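Local coordinates for hemerythrin HHE cation binding domain protein (Mycobacterium kansasii, PDB 6TYJ) that binds metal ions, zinc or iron, in the core of a hemerythrin-like helical bundle, its physiological role being only inferred from that family, at residues Ala42-Leu47 with Val89-Pro94; Tyr13-Glu18 with Phe55-Asp60; Leu51-Arg56 with Gly152-Lys157. One frame throughout, in Å; residues are numbered along the deposited sequence.

Contact 1. Residues Ala42-Leu47 with Val89-Pro94. With ZN (zinc ion), chain E.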
loop_
_atom_site.group_PDB
_atom_site.type_symbol
_atom_site.label_atom_id
_atom_site.label_comp_id
_atom_site.label_asym_id
_atom_site.label_seq_id
_atom_site.Cartn_x
_atom_site.Cartn_y
_atom_site.Cartn_z
ATOM N N ALA A 42 12.717 5.579 10.885
ATOM C CA ALA A 42 11.561 4.952 11.544
ATOM C C ALA A 42 10.308 5.137 10.717
ATOM O O ALA A 42 9.538 4.190 10.529
ATOM C CB ALA A 42 11.352 5.519 12.947
ATOM N N LEU A 43 10.106 6.342 10.174
ATOM C CA LEU A 43 8.922 6.588 9.365
ATOM C C LEU A 43 8.908 5.702 8.128
ATOM O O LEU A 43 7.845 5.211 7.716
ATOM C CB LEU A 43 8.888 8.072 8.979
ATOM C CG LEU A 43 8.434 9.051 10.069
ATOM C CD1 LEU A 43 8.791 10.453 9.533
ATOM C CD2 LEU A 43 6.933 8.948 10.393
ATOM N N PHE A 44 10.075 5.467 7.525
ATOM C CA PHE A 44 10.114 4.603 6.357
ATOM C C PHE A 44 9.727 3.167 6.719
ATOM O O PHE A 44 8.984 2.530 5.968
ATOM C CB PHE A 44 11.494 4.633 5.713
ATOM C CG PHE A 44 11.568 3.842 4.449
ATOM C CD1 PHE A 44 10.829 4.228 3.347
ATOM C CD2 PHE A 44 12.394 2.719 4.356
ATOM C CE1 PHE A 44 10.878 3.475 2.159
ATOM C CE2 PHE A 44 12.467 1.986 3.163
ATOM C CZ PHE A 44 11.715 2.377 2.072
ATOM N N ASP A 45 10.216 2.648 7.850
ATOM C CA ASP A 45 9.750 1.331 8.304
ATOM C C ASP A 45 8.241 1.317 8.491
ATOM O O ASP A 45 7.573 0.307 8.192
ATOM C CB ASP A 45 10.412 0.958 9.619
ATOM C CG ASP A 45 11.844 0.499 9.464
ATOM O OD1 ASP A 45 12.307 0.241 8.330
ATOM O OD2 ASP A 45 12.498 0.382 10.517
ATOM N N GLU A 46 7.684 2.393 9.068
ATOM C CA GLU A 46 6.233 2.435 9.282
ATOM C C GLU A 46 5.500 2.372 7.957
ATOM O O GLU A 46 4.486 1.665 7.829
ATOM C CB GLU A 46 5.848 3.711 10.039
ATOM C CG GLU A 46 6.374 3.742 11.464
ATOM C CD GLU A 46 6.122 5.072 12.152
ATOM O OE1 GLU A 46 4.971 5.558 12.133
ATOM O OE2 GLU A 46 7.083 5.625 12.715
ATOM N N LEU A 47 6.033 3.066 6.942
ATOM C CA LEU A 47 5.444 3.016 5.603
ATOM C C LEU A 47 5.504 1.611 5.022
ATOM O O LEU A 47 4.524 1.140 4.424
ATOM C CB LEU A 47 6.161 4.007 4.676
ATOM C CG LEU A 47 5.722 3.952 3.199
ATOM C CD1 LEU A 47 4.214 4.236 3.051
ATOM C CD2 LEU A 47 6.526 4.987 2.383
ATOM N N VAL A 89 14.405 -0.618 -6.386
ATOM C CA VAL A 89 15.409 0.354 -6.810
ATOM C C VAL A 89 15.740 1.310 -5.673
ATOM O O VAL A 89 16.913 1.650 -5.454
ATOM C CB VAL A 89 14.934 1.111 -8.062
ATOM C CG1 VAL A 89 15.980 2.144 -8.484
ATOM C CG2 VAL A 89 14.668 0.131 -9.195
ATOM N N LEU A 90 14.716 1.766 -4.944
ATOM C CA LEU A 90 14.929 2.714 -3.849
ATOM C C LEU A 90 15.872 2.135 -2.807
ATOM O O LEU A 90 16.802 2.807 -2.347
ATOM C CB LEU A 90 13.587 3.082 -3.200
ATOM C CG LEU A 90 13.664 3.916 -1.914
ATOM C CD1 LEU A 90 14.379 5.254 -2.194
ATOM C CD2 LEU A 90 12.274 4.155 -1.399
ATOM N N LEU A 91 15.643 0.888 -2.420
ATOM C CA LEU A 91 16.451 0.263 -1.386
ATOM C C LEU A 91 17.890 0.032 -1.810
ATOM O O LEU A 91 18.732 -0.217 -0.944
ATOM C CB LEU A 91 15.809 -1.058 -0.965
ATOM C CG LEU A 91 14.402 -0.917 -0.384
ATOM C CD1 LEU A 91 13.786 -2.264 -0.123
ATOM C CD2 LEU A 91 14.451 -0.075 0.897
ATOM N N ARG A 92 18.216 0.143 -3.095
ATOM C CA ARG A 92 19.626 0.041 -3.465
ATOM C C ARG A 92 20.395 1.354 -3.313
ATOM O O ARG A 92 21.615 1.365 -3.529
ATOM C CB ARG A 92 19.751 -0.492 -4.891
ATOM C CG ARG A 92 19.325 -1.953 -4.995
ATOM C CD ARG A 92 19.780 -2.575 -6.304
ATOM N NE ARG A 92 18.938 -2.165 -7.423
ATOM C CZ ARG A 92 17.831 -2.805 -7.793
ATOM N NH1 ARG A 92 17.122 -2.361 -8.820
ATOM N NH2 ARG A 92 17.427 -3.884 -7.130
ATOM N N THR A 93 19.724 2.449 -2.958
ATOM C CA THR A 93 20.386 3.700 -2.588
ATOM C C THR A 93 20.032 4.062 -1.146
ATOM O O THR A 93 18.950 4.615 -0.888
ATOM C CB THR A 93 20.001 4.834 -3.546
ATOM O OG1 THR A 93 20.323 4.457 -4.896
ATOM C CG2 THR A 93 20.769 6.132 -3.208
ATOM N N PRO A 94 20.911 3.787 -0.180
ATOM C CA PRO A 94 20.656 4.193 1.211
ATOM C C PRO A 94 20.615 5.708 1.350
ATOM O O PRO A 94 21.133 6.447 0.507
ATOM C CB PRO A 94 21.860 3.632 1.980
ATOM C CG PRO A 94 22.503 2.644 1.053
ATOM C CD PRO A 94 22.193 3.087 -0.333
HETATM ZN ZN ZN E . 6.228 7.827 13.638
HETATM O O HOH W 1 5.339 10.136 13.852
#

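Contact 2. Residues Tyr13-Glu18 with Phe55-Asp60. With ZN (zinc ion), chain B; ZN (zinc ion), chain D.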
loop_
_atom_site.group_PDB
_atom_site.type_symbol
_atom_site.label_atom_id
_atom_site.label_comp_id
_atom_site.label_asym_id
_atom_site.label_seq_id
_atom_site.Cartn_x
_atom_site.Cartn_y
_atom_site.Cartn_z
ATOM N N TYR A 13 -14.843 0.677 0.285
ATOM C CA TYR A 13 -14.265 1.870 -0.329
ATOM C C TYR A 13 -13.649 2.769 0.726
ATOM O O TYR A 13 -12.544 3.287 0.546
ATOM C CB TYR A 13 -15.326 2.655 -1.100
ATOM C CG TYR A 13 -16.108 1.828 -2.113
ATOM C CD1 TYR A 13 -15.512 0.787 -2.803
ATOM C CD2 TYR A 13 -17.429 2.129 -2.390
ATOM C CE1 TYR A 13 -16.241 0.044 -3.741
ATOM C CE2 TYR A 13 -18.159 1.408 -3.307
ATOM C CZ TYR A 13 -17.559 0.371 -3.991
ATOM O OH TYR A 13 -18.329 -0.327 -4.908
ATOM N N GLU A 14 -14.373 2.984 1.822
ATOM C CA GLU A 14 -13.873 3.853 2.881
ATOM C C GLU A 14 -12.611 3.289 3.506
ATOM O O GLU A 14 -11.662 4.033 3.787
ATOM C CB GLU A 14 -14.959 4.052 3.938
ATOM C CG GLU A 14 -16.181 4.792 3.414
ATOM C CD GLU A 14 -17.355 4.777 4.379
ATOM O OE1 GLU A 14 -17.368 3.927 5.297
ATOM O OE2 GLU A 14 -18.268 5.615 4.214
ATOM N N VAL A 15 -12.574 1.976 3.736
ATOM C CA VAL A 15 -11.371 1.363 4.285
ATOM C C VAL A 15 -10.166 1.684 3.414
ATOM O O VAL A 15 -9.109 2.081 3.912
ATOM C CB VAL A 15 -11.550 -0.158 4.438
ATOM C CG1 VAL A 15 -10.195 -0.814 4.734
ATOM C CG2 VAL A 15 -12.502 -0.449 5.545
ATOM N N LEU A 16 -10.303 1.497 2.096
ATOM C CA LEU A 16 -9.162 1.715 1.219
ATOM C C LEU A 16 -8.836 3.196 1.109
ATOM O O LEU A 16 -7.661 3.563 1.114
ATOM C CB LEU A 16 -9.404 1.136 -0.168
ATOM C CG LEU A 16 -9.460 -0.393 -0.185
ATOM C CD1 LEU A 16 -9.826 -0.812 -1.573
ATOM C CD2 LEU A 16 -8.101 -0.945 0.215
ATOM N N LYS A 17 -9.850 4.054 0.988
ATOM C CA LYS A 17 -9.553 5.477 0.880
ATOM C C LYS A 17 -8.911 5.988 2.156
ATOM O O LYS A 17 -7.951 6.781 2.109
ATOM C CB LYS A 17 -10.829 6.256 0.531
ATOM C CG LYS A 17 -11.286 5.986 -0.895
ATOM C CD LYS A 17 -12.656 6.585 -1.217
ATOM C CE LYS A 17 -12.539 8.031 -1.583
ATOM N NZ LYS A 17 -13.892 8.662 -1.652
ATOM N N GLU A 18 -9.418 5.562 3.313
ATOM C CA GLU A 18 -8.804 6.022 4.556
ATOM C C GLU A 18 -7.373 5.519 4.668
ATOM O O GLU A 18 -6.497 6.221 5.187
ATOM C CB GLU A 18 -9.634 5.572 5.757
ATOM C CG GLU A 18 -10.947 6.321 5.885
ATOM C CD GLU A 18 -11.831 5.783 6.990
ATOM O OE1 GLU A 18 -11.290 5.232 7.974
ATOM O OE2 GLU A 18 -13.070 5.912 6.872
ATOM N N PHE A 55 -1.339 -3.764 0.202
ATOM C CA PHE A 55 -1.377 -4.592 -0.998
ATOM C C PHE A 55 -2.001 -5.943 -0.702
ATOM O O PHE A 55 -2.682 -6.500 -1.568
ATOM C CB PHE A 55 0.019 -4.756 -1.604
ATOM C CG PHE A 55 0.473 -3.555 -2.389
ATOM C CD1 PHE A 55 -0.278 -2.389 -2.392
ATOM C CD2 PHE A 55 1.630 -3.614 -3.148
ATOM C CE1 PHE A 55 0.133 -1.266 -3.122
ATOM C CE2 PHE A 55 2.045 -2.513 -3.872
ATOM C CZ PHE A 55 1.290 -1.338 -3.863
ATOM N N ARG A 56 -1.797 -6.477 0.508
ATOM C CA ARG A 56 -2.385 -7.782 0.834
ATOM C C ARG A 56 -3.897 -7.698 0.943
ATOM O O ARG A 56 -4.602 -8.597 0.446
ATOM C CB ARG A 56 -1.792 -8.316 2.132
ATOM C CG ARG A 56 -0.385 -8.853 1.991
ATOM C CD ARG A 56 0.057 -9.537 3.267
ATOM N NE ARG A 56 1.495 -9.747 3.254
ATOM C CZ ARG A 56 2.075 -10.878 2.885
ATOM N NH1 ARG A 56 1.333 -11.908 2.508
ATOM N NH2 ARG A 56 3.394 -10.984 2.910
ATOM N N ILE A 57 -4.429 -6.671 1.624
ATOM C CA ILE A 57 -5.886 -6.626 1.676
ATOM C C ILE A 57 -6.466 -6.368 0.295
ATOM O O ILE A 57 -7.540 -6.924 -0.019
ATOM C CB ILE A 57 -6.442 -5.636 2.722
ATOM C CG1 ILE A 57 -6.191 -4.179 2.352
ATOM C CG2 ILE A 57 -5.908 -5.959 4.122
ATOM C CD1 ILE A 57 -6.928 -3.241 3.292
ATOM N N GLU A 58 -5.776 -5.613 -0.568
ATOM C CA GLU A 58 -6.254 -5.436 -1.935
ATOM C C GLU A 58 -6.222 -6.776 -2.677
ATOM O O GLU A 58 -7.231 -7.191 -3.274
ATOM C CB GLU A 58 -5.443 -4.312 -2.634
ATOM C CG GLU A 58 -5.889 -2.931 -2.193
ATOM C CD GLU A 58 -5.071 -1.844 -2.797
ATOM O OE1 GLU A 58 -3.996 -2.120 -3.311
ATOM O OE2 GLU A 58 -5.544 -0.699 -2.718
ATOM N N ASP A 59 -5.093 -7.507 -2.601
ATOM C CA ASP A 59 -4.966 -8.731 -3.377
ATOM C C ASP A 59 -5.820 -9.864 -2.814
ATOM O O ASP A 59 -6.286 -10.708 -3.578
ATOM C CB ASP A 59 -3.511 -9.194 -3.414
ATOM C CG ASP A 59 -2.647 -8.349 -4.326
ATOM O OD1 ASP A 59 -3.205 -7.699 -5.246
ATOM O OD2 ASP A 59 -1.421 -8.369 -4.127
ATOM N N ASP A 60 -6.031 -9.891 -1.493
ATOM C CA ASP A 60 -6.665 -11.049 -0.854
ATOM C C ASP A 60 -8.164 -10.893 -0.679
ATOM O O ASP A 60 -8.878 -11.915 -0.594
ATOM C CB ASP A 60 -6.040 -11.284 0.523
ATOM C CG ASP A 60 -4.549 -11.607 0.456
ATOM O OD1 ASP A 60 -4.012 -11.870 -0.649
ATOM O OD2 ASP A 60 -3.921 -11.650 1.530
HETATM ZN ZN ZN B . -4.656 1.013 -2.731
HETATM ZN ZN ZN D . -0.530 -7.262 -5.476
HETATM O O HOH W 2 -0.468 -8.068 -7.208
HETATM O O HOH W 3 1.331 -7.273 -4.748
#

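Contact 3. Residues Leu51-Arg56 with Gly152-Lys157. With ZN (zinc ion), chain B.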
loop_
_atom_site.group_PDB
_atom_site.type_symbol
_atom_site.label_atom_id
_atom_site.label_comp_id
_atom_site.label_asym_id
_atom_site.label_seq_id
_atom_site.Cartn_x
_atom_site.Cartn_y
_atom_site.Cartn_z
ATOM N N LEU A 51 2.333 -0.406 3.774
ATOM C CA LEU A 51 2.294 -0.806 2.370
ATOM C C LEU A 51 2.084 -2.309 2.240
ATOM O O LEU A 51 1.256 -2.755 1.441
ATOM C CB LEU A 51 3.580 -0.375 1.656
ATOM C CG LEU A 51 3.765 -0.786 0.192
ATOM C CD1 LEU A 51 2.525 -0.460 -0.629
ATOM C CD2 LEU A 51 5.006 -0.123 -0.424
ATOM N N ASP A 52 2.851 -3.095 3.001
ATOM C CA ASP A 52 2.684 -4.553 3.041
ATOM C C ASP A 52 1.230 -4.930 3.246
ATOM O O ASP A 52 0.655 -5.706 2.465
ATOM C CB ASP A 52 3.556 -5.121 4.169
ATOM C CG ASP A 52 3.456 -6.626 4.316
ATOM O OD1 ASP A 52 3.127 -7.310 3.339
ATOM O OD2 ASP A 52 3.714 -7.120 5.423
ATOM N N ILE A 53 0.604 -4.380 4.281
ATOM C CA ILE A 53 -0.747 -4.843 4.583
ATOM C C ILE A 53 -1.760 -4.291 3.590
ATOM O O ILE A 53 -2.800 -4.932 3.330
ATOM C CB ILE A 53 -1.126 -4.528 6.032
ATOM C CG1 ILE A 53 -1.354 -3.053 6.257
ATOM C CG2 ILE A 53 -0.036 -5.012 6.987
ATOM C CD1 ILE A 53 -1.432 -2.746 7.782
ATOM N N HIS A 54 -1.471 -3.128 3.002
ATOM C CA HIS A 54 -2.375 -2.533 2.034
ATOM C C HIS A 54 -2.486 -3.378 0.778
ATOM O O HIS A 54 -3.605 -3.693 0.327
ATOM C CB HIS A 54 -1.872 -1.147 1.670
ATOM C CG HIS A 54 -2.817 -0.391 0.806
ATOM N ND1 HIS A 54 -3.918 0.254 1.308
ATOM C CD2 HIS A 54 -2.819 -0.166 -0.529
ATOM C CE1 HIS A 54 -4.567 0.851 0.321
ATOM N NE2 HIS A 54 -3.922 0.598 -0.803
ATOM N N PHE A 55 -1.339 -3.764 0.202
ATOM C CA PHE A 55 -1.377 -4.592 -0.998
ATOM C C PHE A 55 -2.001 -5.943 -0.702
ATOM O O PHE A 55 -2.682 -6.500 -1.568
ATOM C CB PHE A 55 0.019 -4.756 -1.604
ATOM C CG PHE A 55 0.473 -3.555 -2.389
ATOM C CD1 PHE A 55 -0.278 -2.389 -2.392
ATOM C CD2 PHE A 55 1.630 -3.614 -3.148
ATOM C CE1 PHE A 55 0.133 -1.266 -3.122
ATOM C CE2 PHE A 55 2.045 -2.513 -3.872
ATOM C CZ PHE A 55 1.290 -1.338 -3.863
ATOM N N ARG A 56 -1.797 -6.477 0.508
ATOM C CA ARG A 56 -2.385 -7.782 0.834
ATOM C C ARG A 56 -3.897 -7.698 0.943
ATOM O O ARG A 56 -4.602 -8.597 0.446
ATOM C CB ARG A 56 -1.792 -8.316 2.132
ATOM C CG ARG A 56 -0.385 -8.853 1.991
ATOM C CD ARG A 56 0.057 -9.537 3.267
ATOM N NE ARG A 56 1.495 -9.747 3.254
ATOM C CZ ARG A 56 2.075 -10.878 2.885
ATOM N NH1 ARG A 56 1.333 -11.908 2.508
ATOM N NH2 ARG A 56 3.394 -10.984 2.910
ATOM N N GLY A 152 -0.193 -7.196 12.506
ATOM C CA GLY A 152 0.482 -8.016 13.502
ATOM C C GLY A 152 1.565 -8.887 12.898
ATOM O O GLY A 152 2.675 -8.969 13.425
ATOM N N SER A 153 1.249 -9.575 11.792
ATOM C CA SER A 153 2.265 -10.435 11.196
ATOM C C SER A 153 3.373 -9.628 10.529
ATOM O O SER A 153 4.536 -10.051 10.569
ATOM C CB SER A 153 1.622 -11.436 10.223
ATOM O OG SER A 153 0.872 -10.794 9.214
ATOM N N ALA A 154 3.055 -8.463 9.954
ATOM C CA ALA A 154 4.087 -7.607 9.381
ATOM C C ALA A 154 5.062 -7.162 10.462
ATOM O O ALA A 154 6.286 -7.221 10.281
ATOM C CB ALA A 154 3.407 -6.427 8.687
ATOM N N LEU A 155 4.532 -6.751 11.619
ATOM C CA LEU A 155 5.389 -6.333 12.733
ATOM C C LEU A 155 6.245 -7.488 13.223
ATOM O O LEU A 155 7.438 -7.315 13.498
ATOM C CB LEU A 155 4.537 -5.815 13.886
ATOM C CG LEU A 155 3.884 -4.470 13.627
ATOM C CD1 LEU A 155 2.892 -4.201 14.730
ATOM C CD2 LEU A 155 4.980 -3.440 13.606
ATOM N N TYR A 156 5.634 -8.665 13.377
ATOM C CA TYR A 156 6.391 -9.856 13.762
ATOM C C TYR A 156 7.571 -10.070 12.823
ATOM O O TYR A 156 8.695 -10.328 13.266
ATOM C CB TYR A 156 5.473 -11.072 13.777
ATOM C CG TYR A 156 6.128 -12.384 14.158
ATOM C CD1 TYR A 156 6.260 -12.761 15.485
ATOM C CD2 TYR A 156 6.581 -13.248 13.182
ATOM C CE1 TYR A 156 6.835 -13.989 15.829
ATOM C CE2 TYR A 156 7.169 -14.461 13.507
ATOM C CZ TYR A 156 7.287 -14.828 14.830
ATOM O OH TYR A 156 7.867 -16.035 15.143
ATOM N N LYS A 157 7.336 -9.950 11.518
ATOM C CA LYS A 157 8.429 -10.085 10.557
ATOM C C LYS A 157 9.495 -9.019 10.773
ATOM O O LYS A 157 10.693 -9.322 10.827
ATOM C CB LYS A 157 7.892 -9.997 9.132
ATOM C CG LYS A 157 6.971 -11.121 8.750
ATOM C CD LYS A 157 6.402 -10.874 7.374
ATOM C CE LYS A 157 5.424 -11.954 6.992
ATOM N NZ LYS A 157 4.678 -11.573 5.767
HETATM ZN ZN ZN B . -4.656 1.013 -2.731
#

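Contact 1. Residues Ala42-Leu47 with Val89-Pro94
Within the hemerythrin-type helical bundle, Phe44 of helix 38-65 reaches Leu90 and Leu91 near the C-terminal end of helix 70-91. The backbones stay far apart here, with Phe44 CA and Leu91 CA, the closest pair, 10.9 Å from each other, so the gap is spanned by side chains alone. Phe44 has CG anti to the backbone N (chi1 -176°), which carries the ring toward helix 70-91. Two methyl groups receive its far end. Leu91 CD2 sits at the ring edge, near its plane, 3.6 Å from Phe44 CE2. Leu90 CD2 approaches obliquely, 3.9 Å from Phe44 CE1, and both methyls lie equally near CZ, which is thus held between neighbouring leucines. The Leu90 and Phe44 side chains come from opposite directions, whereas Leu91 comes at a slant. The surroundings extend this apolar layer: Leu90 also touches Phe107 of helix 100-121, and Leu91 rests on Val167 of the short helix 163-168. On the far side of helix 38-65, Glu46 OE2 holds a peripheral zinc at a rather long 2.5 Å, a site unconnected with the aromatic contact. Set against two leucine methyls, Phe44 is an aromatic side chain bridging adjacent helices of the up-and-down four-helix bundle of the hemerythrin family.

Contact 2. Residues Tyr13-Glu18 with Phe55-Asp60
The carboxylate of Glu58 is the flat group that meets Leu16, whose CD2 methyl lies 3.9 Å from Glu58 OE2, while the two oxygens serve metals. Glu58 OE2 binds one zinc at 1.9 Å and OE1 binds a second, making Glu58 a bridging ligand of the dinuclear centre characteristic of the hemerythrin four-helix bundle. Close by, the ring of Phe55 stacks on His80 and meets His114 at an inclined angle, so aromatic groups line the same site. His20, His54, His114 and Glu118 complete the zinc shell at OE2, and His80 and His114 share the zinc at OE1. The helical segments 13-18 and 55-60 run nearly antiparallel (152°), their axes 11.6 Å apart at closest approach, and the contact between them is mostly apolar, with the Glu58 side chain taking part. Leu16 does most of the touching: with CG anti to its carbonyl carbon (chi1 -68°), its CD2 lies 3.8 Å from Glu58 CG, packing against the aliphatic stem of the ligand as the two side chains cross at a slant. The same Leu16 methyl reaches Ile57 CD1 at 4.0 Å, in the one given of two modelled conformers, and Val15 CG1 adds a looser neighbour to that CD1. Leu16 thus packs on the glutamate on its side toward helix 12-32. On the next residue, Asp59 binds a further zinc through OD2 at 2.0 Å, with Asp59 OD1 a long 2.7 Å from the metal; two waters and His80 ND1 are its other ligands.

Contact 3. Residues Leu51-Arg56 with Gly152-Lys157
Asp52 meets Ala154 where helix 38-65 is crossed by helix 133-161, the long C-terminal helix that lies against the hemerythrin-type bundle. From CB, the aspartate extends with CG anti to the backbone N (chi1 179°), which directs the carboxylate at the neighbouring helix. CG lies in the guanidinium plane of Arg56, at its edge. Asp52 OD1 turns back to its own helix and accepts a bond from Arg56 NE, one turn on, at 2.9 Å with an N-H...O angle of 157°; the donor comes from the syn side, tilted from the carboxylate plane, and the pair is a salt bridge. Asp52 OD2 faces across the contact, 3.4 Å from Ala154 CB, and has Lys157 NZ 4.6 Å away, beyond salt-bridge range. The small alanine is consistent with the close approach: Asp52 CA and Ala154 CA are 7.2 Å apart, and the segments run roughly antiparallel (140°). Ile53 CG2 completes the apolar side, 4.1 Å from Ala154 CB. Next to Ile53, His54 points the other way and binds the core zinc through NE2 at 2.1 Å, its ND1 being hydrogen-bonded to His19. Farther along the helices, the extended Lys157 chain brings NZ to 3.2 Å from Arg56 NH2, two donors that cannot bond to each other; Ser169 of the C-terminal tail touches both residues. Two cationic groups so close imply that the Asp52 carboxylate, tied to one and near the other, probably offsets part of their positive charge and is itself kept ionised.

From the N terminus, helix 12-32 supplies the first half of contact 2, and helix 38-65 then gives segments to all three contacts in turn: 42-47 to contact 1, 51-56 to contact 3 and 55-60 back to contact 2, which closes the first hairpin. Helix 70-91 next closes contact 1, and helix 133-161 finally closes contact 3, the longest loop. Contact 1 crosses both others, whereas contact 3 begins where contact 2 ends, the two sharing Phe55 and Arg56 and touching through Leu16 and His54. Contacts 1 and 2 lie on opposite sides of the chain's centre, their centres about 22 Å apart. Helix 38-65 thus contacts helices 12-32, 70-91 and 133-161.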